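Hypothetical protein PA1835 (PDB 1YOC) is of unknown function but has a hotdog-type fold and belongs to a family related to PaaI-like thioesterases, so it may act on acyl thioesters. Local coordinates at residues 26-38 with 45-57. Residues are numbered along the deposited sequence; the frame is centred on the assembly and turned at random.
Sequences APYFASIAPQFVE and EVTFPKRREVLNH
Gln35 and Thr47 form an antiparallel hydrogen-bonded pair, with Gln35 N 3.0 Å from Thr47 O and Thr47 N returning a bond to Gln35 O, and beyond the non-hydrogen-bonded pair Phe36–Val46 a classic beta bulge sets both Val37 and Glu38 against Glu45. The carbonyl oxygen of Glu45 accepts from both amides, at 2.7 Å from Val37 N and 3.2 Å from Glu38 N. On one side of the hairpin, Val46 CG1 lies over a face of the Phe36 ring, offset toward its rim and 3.8 Å from the centroid; Val46 turns this methyl anti to its carbonyl carbon (chi1 -54°), while the ring also touches Thr76. Strand 35-40 is an outermost strand of the antiparallel sheet within this chain, and strand 43-48 joins it to strand 105-110; with helix 63-81 packed against the sheet, this is the hotdog fold. Val37 reaches across to the other strand, its CG2 pressed tightly, at 3.3 Å, against Thr47 CG2. One water links the carboxylates of Glu38 and Glu45, whose main partners are Arg40 and Tyr43, respectively. Where strand 43-48 ends, Ile32, from the loop leading into strand 35-40, makes a CH-pi contact, its CD1 over a face of the Phe48 ring, 4.2 Å from the centroid. Arg51, extended from CG to NE, has its guanidinium sandwiched between Ala33 CB and Glu53 CB; NH2 comes within 3.0 Å of Ser31 O, and a water accepting from NE donates to Ile32 O and Pro49 O.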
# COMPACT_ATOMS: atom_id res chain seq x y z
N ALA B 26 -7.99 -13.96 -1.21
CA ALA B 26 -7.32 -12.78 -0.56
C ALA B 26 -7.33 -11.85 -1.76
O ALA B 26 -6.28 -11.47 -2.28
CB ALA B 26 -5.87 -13.13 -0.17
N PRO B 27 -8.54 -11.46 -2.20
CA PRO B 27 -8.70 -10.63 -3.38
C PRO B 27 -7.79 -9.49 -3.74
O PRO B 27 -7.30 -9.45 -4.87
CB PRO B 27 -10.17 -10.20 -3.31
CG PRO B 27 -10.81 -11.37 -2.59
CD PRO B 27 -9.83 -11.56 -1.47
N TYR B 28 -7.57 -8.56 -2.81
CA TYR B 28 -6.75 -7.43 -3.18
C TYR B 28 -5.33 -7.79 -3.60
O TYR B 28 -4.71 -7.03 -4.32
CB TYR B 28 -6.78 -6.32 -2.10
CG TYR B 28 -6.32 -5.00 -2.66
CD1 TYR B 28 -7.01 -4.38 -3.72
CD2 TYR B 28 -5.15 -4.38 -2.17
CE1 TYR B 28 -6.53 -3.18 -4.28
CE2 TYR B 28 -4.68 -3.18 -2.72
CZ TYR B 28 -5.36 -2.60 -3.76
OH TYR B 28 -4.83 -1.48 -4.32
N PHE B 29 -4.79 -8.93 -3.17
CA PHE B 29 -3.45 -9.30 -3.61
C PHE B 29 -3.41 -9.55 -5.13
O PHE B 29 -2.38 -9.35 -5.78
CB PHE B 29 -2.96 -10.53 -2.86
CG PHE B 29 -2.49 -10.22 -1.45
CD1 PHE B 29 -1.57 -9.19 -1.22
CD2 PHE B 29 -2.94 -10.97 -0.37
CE1 PHE B 29 -1.09 -8.95 0.08
CE2 PHE B 29 -2.46 -10.73 0.90
CZ PHE B 29 -1.54 -9.72 1.13
N ALA B 30 -4.55 -9.93 -5.69
CA ALA B 30 -4.66 -10.18 -7.13
C ALA B 30 -4.39 -8.92 -7.95
O ALA B 30 -4.02 -9.00 -9.12
CB ALA B 30 -6.10 -10.74 -7.48
N SER B 31 -4.54 -7.75 -7.33
CA SER B 31 -4.30 -6.49 -8.03
C SER B 31 -2.85 -6.40 -8.51
O SER B 31 -2.56 -5.62 -9.42
CB SER B 31 -4.62 -5.24 -7.16
OG SER B 31 -3.79 -5.16 -5.99
N ILE B 32 -1.93 -7.17 -7.90
CA ILE B 32 -0.55 -7.15 -8.43
C ILE B 32 -0.17 -8.48 -9.11
O ILE B 32 0.94 -8.61 -9.60
CB ILE B 32 0.52 -6.81 -7.36
CG1 ILE B 32 0.53 -7.83 -6.22
CG2 ILE B 32 0.25 -5.40 -6.77
CD1 ILE B 32 1.77 -7.66 -5.27
N ALA B 33 -1.10 -9.44 -9.18
CA ALA B 33 -0.86 -10.75 -9.84
C ALA B 33 0.46 -11.37 -9.38
O ALA B 33 1.34 -11.67 -10.17
CB ALA B 33 -0.85 -10.56 -11.37
N PRO B 34 0.60 -11.59 -8.07
CA PRO B 34 1.84 -12.15 -7.53
C PRO B 34 1.99 -13.68 -7.62
O PRO B 34 1.03 -14.40 -7.91
CB PRO B 34 1.77 -11.69 -6.07
CG PRO B 34 0.26 -11.93 -5.75
CD PRO B 34 -0.47 -11.57 -7.04
N GLN B 35 3.22 -14.14 -7.39
CA GLN B 35 3.50 -15.58 -7.33
C GLN B 35 4.52 -15.73 -6.21
O GLN B 35 5.28 -14.78 -5.91
CB GLN B 35 4.15 -16.07 -8.63
CG GLN B 35 3.25 -15.95 -9.86
CD GLN B 35 2.09 -16.94 -9.80
OE1 GLN B 35 2.16 -17.96 -9.11
NE2 GLN B 35 1.02 -16.63 -10.51
N PHE B 36 4.53 -16.87 -5.55
CA PHE B 36 5.57 -17.10 -4.54
C PHE B 36 6.69 -17.88 -5.22
O PHE B 36 6.43 -18.83 -6.01
CB PHE B 36 5.06 -17.97 -3.40
CG PHE B 36 4.42 -17.20 -2.29
CD1 PHE B 36 5.16 -16.78 -1.18
CD2 PHE B 36 3.08 -16.86 -2.36
CE1 PHE B 36 4.54 -16.02 -0.16
CE2 PHE B 36 2.47 -16.12 -1.37
CZ PHE B 36 3.20 -15.70 -0.26
N VAL B 37 7.94 -17.50 -4.91
CA VAL B 37 9.13 -18.20 -5.40
C VAL B 37 9.46 -19.19 -4.28
O VAL B 37 9.81 -20.37 -4.52
CB VAL B 37 10.35 -17.26 -5.56
CG1 VAL B 37 11.62 -18.08 -5.93
CG2 VAL B 37 10.05 -16.25 -6.62
N GLU B 38 9.36 -18.73 -3.04
CA GLU B 38 9.63 -19.61 -1.91
C GLU B 38 8.83 -19.22 -0.68
O GLU B 38 8.60 -18.03 -0.44
CB GLU B 38 11.11 -19.61 -1.53
CG GLU B 38 11.43 -20.76 -0.58
CD GLU B 38 12.93 -20.89 -0.24
OE1 GLU B 38 13.77 -20.34 -0.99
OE2 GLU B 38 13.24 -21.55 0.78
N GLU B 45 9.55 -15.36 -0.39
CA GLU B 45 10.00 -14.62 -1.55
C GLU B 45 8.90 -14.64 -2.58
O GLU B 45 8.40 -15.71 -2.96
CB GLU B 45 11.30 -15.23 -2.11
CG GLU B 45 11.88 -14.48 -3.30
CD GLU B 45 13.17 -15.16 -3.82
OE1 GLU B 45 13.84 -15.87 -3.04
OE2 GLU B 45 13.53 -14.96 -4.99
N VAL B 46 8.50 -13.45 -3.01
CA VAL B 46 7.41 -13.31 -3.98
C VAL B 46 7.86 -12.48 -5.17
O VAL B 46 8.80 -11.65 -5.08
CB VAL B 46 6.14 -12.59 -3.37
CG1 VAL B 46 5.67 -13.28 -2.08
CG2 VAL B 46 6.44 -11.18 -3.10
N THR B 47 7.20 -12.69 -6.30
CA THR B 47 7.53 -11.89 -7.47
C THR B 47 6.21 -11.38 -8.05
O THR B 47 5.18 -11.96 -7.78
CB THR B 47 8.20 -12.75 -8.60
OG1 THR B 47 7.32 -13.84 -8.95
CG2 THR B 47 9.53 -13.34 -8.12
N PHE B 48 6.23 -10.26 -8.77
CA PHE B 48 5.02 -9.87 -9.49
C PHE B 48 5.50 -9.14 -10.76
O PHE B 48 6.55 -8.48 -10.77
CB PHE B 48 4.01 -9.06 -8.64
CG PHE B 48 4.42 -7.64 -8.32
CD1 PHE B 48 4.07 -6.59 -9.16
CD2 PHE B 48 5.09 -7.36 -7.11
CE1 PHE B 48 4.35 -5.23 -8.79
CE2 PHE B 48 5.38 -6.03 -6.72
CZ PHE B 48 5.01 -4.97 -7.55
N PRO B 49 4.73 -9.26 -11.85
CA PRO B 49 5.18 -8.59 -13.09
C PRO B 49 4.86 -7.12 -13.28
O PRO B 49 3.83 -6.62 -12.83
CB PRO B 49 4.52 -9.43 -14.18
CG PRO B 49 3.14 -9.72 -13.54
CD PRO B 49 3.53 -10.06 -12.06
N LYS B 50 5.75 -6.44 -13.98
CA LYS B 50 5.47 -5.06 -14.33
C LYS B 50 4.43 -5.15 -15.46
O LYS B 50 4.57 -5.95 -16.41
CB LYS B 50 6.74 -4.39 -14.87
CG LYS B 50 6.48 -2.98 -15.46
CD LYS B 50 7.78 -2.17 -15.53
CE LYS B 50 7.56 -0.79 -16.13
NZ LYS B 50 7.68 -0.78 -17.61
N ARG B 51 3.37 -4.36 -15.36
CA ARG B 51 2.33 -4.35 -16.40
C ARG B 51 1.57 -3.03 -16.19
O ARG B 51 1.66 -2.44 -15.12
CB ARG B 51 1.40 -5.57 -16.29
CG ARG B 51 0.72 -5.66 -14.94
CD ARG B 51 -0.29 -6.84 -14.87
NE ARG B 51 -0.82 -6.93 -13.51
CZ ARG B 51 -2.08 -7.20 -13.21
NH1 ARG B 51 -2.98 -7.43 -14.19
NH2 ARG B 51 -2.46 -7.16 -11.95
N ARG B 52 0.81 -2.58 -17.20
CA ARG B 52 0.10 -1.29 -17.07
C ARG B 52 -0.66 -1.07 -15.77
O ARG B 52 -0.56 0.00 -15.17
CB ARG B 52 -0.90 -1.11 -18.24
CG ARG B 52 -1.47 0.32 -18.34
CD ARG B 52 -2.60 0.40 -19.41
NE ARG B 52 -3.74 -0.35 -18.95
CZ ARG B 52 -4.59 0.10 -18.03
NH1 ARG B 52 -4.42 1.32 -17.51
NH2 ARG B 52 -5.56 -0.69 -17.57
N GLU B 53 -1.38 -2.10 -15.34
CA GLU B 53 -2.21 -2.10 -14.15
C GLU B 53 -1.52 -1.77 -12.83
O GLU B 53 -2.19 -1.32 -11.87
CB GLU B 53 -2.96 -3.47 -14.01
CG GLU B 53 -4.03 -3.73 -15.10
CD GLU B 53 -3.50 -4.46 -16.35
OE1 GLU B 53 -2.29 -4.50 -16.60
OE2 GLU B 53 -4.33 -5.00 -17.09
N VAL B 54 -0.21 -1.98 -12.75
CA VAL B 54 0.50 -1.66 -11.49
C VAL B 54 1.42 -0.43 -11.60
O VAL B 54 2.30 -0.22 -10.77
CB VAL B 54 1.34 -2.90 -10.98
CG1 VAL B 54 0.38 -4.01 -10.57
CG2 VAL B 54 2.29 -3.43 -12.08
N LEU B 55 1.20 0.41 -12.61
CA LEU B 55 2.06 1.58 -12.77
C LEU B 55 1.55 2.83 -12.05
O LEU B 55 0.36 2.91 -11.69
CB LEU B 55 2.23 1.92 -14.28
CG LEU B 55 2.73 0.72 -15.10
CD1 LEU B 55 2.92 1.13 -16.56
CD2 LEU B 55 4.05 0.19 -14.50
N ASN B 56 2.47 3.77 -11.87
CA ASN B 56 2.21 5.10 -11.31
C ASN B 56 2.25 6.06 -12.50
O ASN B 56 2.32 5.63 -13.66
CB ASN B 56 3.26 5.54 -10.29
CG ASN B 56 4.69 5.49 -10.86
OD1 ASN B 56 4.91 5.62 -12.08
ND2 ASN B 56 5.65 5.26 -9.98
N HIS B 57 2.21 7.36 -12.21
CA HIS B 57 2.16 8.37 -13.27
C HIS B 57 3.44 8.63 -14.03
O HIS B 57 3.41 9.39 -15.01
CB HIS B 57 1.62 9.70 -12.74
CG HIS B 57 2.41 10.28 -11.62
ND1 HIS B 57 2.39 9.74 -10.34
CD2 HIS B 57 3.31 11.29 -11.59
CE1 HIS B 57 3.25 10.40 -9.58
NE2 HIS B 57 3.82 11.34 -10.32
O HOH W 1 -4.95 -8.85 -11.71
O HOH W 2 -4.24 -3.66 -10.43
O HOH W 3 1.29 -7.11 -11.72
O HOH W 4 14.34 -18.77 -2.98